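Local coordinates for protein ascorbate-specific PTS system EIIA component (Streptococcus pyogenes serotype M1, PDB 2OQT) that probably serves as the IIA component of a sugar phosphotransferase system, relaying a phosphoryl group that drives uptake and phosphorylation of ascorbate, at residues I130-A135 with L143-E148. Sequence-based numbering, arbitrary orientation.
Sequences IERLVA and LEMVEE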
# COMPACT_ATOMS: atom_id res chain seq x y z
N ILE A 130 -3.61 9.02 8.88
CA ILE A 130 -4.54 8.51 7.86
C ILE A 130 -5.48 9.58 7.27
O ILE A 130 -5.69 9.66 6.04
CB ILE A 130 -5.24 7.11 8.20
CG1 ILE A 130 -6.68 7.27 8.68
CG2 ILE A 130 -4.41 6.23 9.15
CD1 ILE A 130 -7.63 6.30 8.03
N GLU A 131 -5.98 10.43 8.16
CA GLU A 131 -6.86 11.55 7.84
C GLU A 131 -6.08 12.63 7.11
O GLU A 131 -6.54 13.13 6.09
CB GLU A 131 -7.46 12.10 9.13
CG GLU A 131 -7.46 11.08 10.28
CD GLU A 131 -6.03 10.82 10.79
OE1 GLU A 131 -5.10 11.50 10.27
OE2 GLU A 131 -5.83 9.95 11.68
N ARG A 132 -4.89 12.98 7.59
CA ARG A 132 -4.01 13.82 6.81
C ARG A 132 -3.85 13.29 5.37
O ARG A 132 -3.95 14.05 4.40
CB ARG A 132 -2.65 13.92 7.48
CG ARG A 132 -2.50 15.04 8.49
CD ARG A 132 -1.08 15.57 8.44
NE ARG A 132 -0.16 14.91 9.38
CZ ARG A 132 1.17 15.02 9.33
NH1 ARG A 132 1.75 15.74 8.37
NH2 ARG A 132 1.92 14.40 10.23
N LEU A 133 -3.60 11.98 5.26
CA LEU A 133 -3.39 11.27 3.99
C LEU A 133 -4.65 11.29 3.15
O LEU A 133 -4.59 11.48 1.93
CB LEU A 133 -2.94 9.82 4.26
CG LEU A 133 -1.55 9.18 4.06
CD1 LEU A 133 -0.45 10.09 3.56
CD2 LEU A 133 -1.09 8.42 5.30
N VAL A 134 -5.80 11.11 3.80
CA VAL A 134 -7.11 11.13 3.11
C VAL A 134 -7.45 12.51 2.53
O VAL A 134 -8.02 12.61 1.45
CB VAL A 134 -8.26 10.50 3.99
CG1 VAL A 134 -9.65 10.97 3.56
CG2 VAL A 134 -8.21 8.99 3.92
N ALA A 135 -7.05 13.56 3.24
CA ALA A 135 -7.26 14.96 2.85
C ALA A 135 -6.17 15.55 1.92
O ALA A 135 -6.24 16.73 1.52
CB ALA A 135 -7.37 15.82 4.10
N LEU A 143 3.94 12.78 -1.05
CA LEU A 143 5.39 12.68 -1.03
C LEU A 143 6.01 13.58 0.05
O LEU A 143 7.06 13.26 0.62
CB LEU A 143 5.99 12.99 -2.41
CG LEU A 143 6.13 11.97 -3.57
CD1 LEU A 143 6.42 10.50 -3.14
CD2 LEU A 143 4.96 12.00 -4.52
N GLU A 144 5.37 14.70 0.35
CA GLU A 144 5.90 15.60 1.38
C GLU A 144 5.72 15.01 2.77
O GLU A 144 6.60 15.14 3.63
CB GLU A 144 5.34 17.01 1.24
CG GLU A 144 6.25 17.92 0.38
CD GLU A 144 5.47 18.91 -0.49
OE1 GLU A 144 4.23 18.96 -0.35
OE2 GLU A 144 6.09 19.63 -1.32
N MSE A 145 4.59 14.33 2.96
CA MSE A 145 4.40 13.53 4.17
C MSE A 145 5.44 12.45 4.29
O MSE A 145 5.94 12.23 5.39
CB MSE A 145 3.01 12.93 4.21
CG MSE A 145 1.94 13.96 4.28
SE MSE A 145 0.27 13.16 4.82
CE MSE A 145 0.87 12.27 6.48
N VAL A 146 5.77 11.78 3.18
CA VAL A 146 6.77 10.70 3.20
C VAL A 146 8.19 11.18 3.52
O VAL A 146 8.95 10.45 4.16
CB VAL A 146 6.76 9.83 1.88
CG1 VAL A 146 7.67 8.59 2.01
CG2 VAL A 146 5.35 9.39 1.53
N GLU A 147 8.57 12.39 3.08
CA GLU A 147 9.87 12.96 3.48
C GLU A 147 9.90 13.23 4.99
O GLU A 147 10.86 12.91 5.70
CB GLU A 147 10.23 14.23 2.69
CG GLU A 147 11.71 14.60 2.74
CD GLU A 147 12.56 13.85 1.71
OE1 GLU A 147 12.69 12.60 1.79
OE2 GLU A 147 13.11 14.51 0.81
N GLU A 148 8.80 13.78 5.48
CA GLU A 148 8.61 14.03 6.88
C GLU A 148 8.80 12.77 7.75
O GLU A 148 9.15 12.88 8.93
CB GLU A 148 7.22 14.63 7.03
CG GLU A 148 6.91 15.23 8.37
CD GLU A 148 5.54 15.89 8.42
OE1 GLU A 148 5.10 16.21 9.54
OE2 GLU A 148 4.92 16.09 7.34
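Leu133 and Met145, a selenomethionine, mark where the two backbones come nearest, 8.1 Å between their CA atoms. The helical segments 130-134 and 143-148 run roughly antiparallel, at 150°, and their axes come no closer than 11.2 Å, so long side chains have to bridge the gap. Met145 does most of this. With its CG anti to the carbonyl carbon (chi1 -64°), the chain reaches straight across and then bends at chi3, which sets SE against CD1 of Leu133 at 3.4 Å and turns the methyl CE toward Arg132. There CE sits over the centre of the guanidinium, 3.9 Å above its plane, while SE lies beside CB of the same arginine. Glu148 arrives from the opposite direction on an extended chain and meets the guanidinium at its edge. The salt bridge is loose: NH1 of Arg132 to OE2 of Glu148 measures 3.4 Å, a weak hydrogen bond, with the carboxylate and guanidinium planes turned 49° apart. A firmer anchor for Arg132 is the carbonyl of Asp127, which accepts from NE. Leu126 also touches Arg132 and Met145. Thus a buried apolar bridge with a charged pair at its margin joins the last two helices, an antiparallel αα-hairpin at the C-terminal end of this α/β EIIA type 2 domain, with helix 129-134 against the mixed sheet and helix 139-149 against helices 4-10 and 111-124.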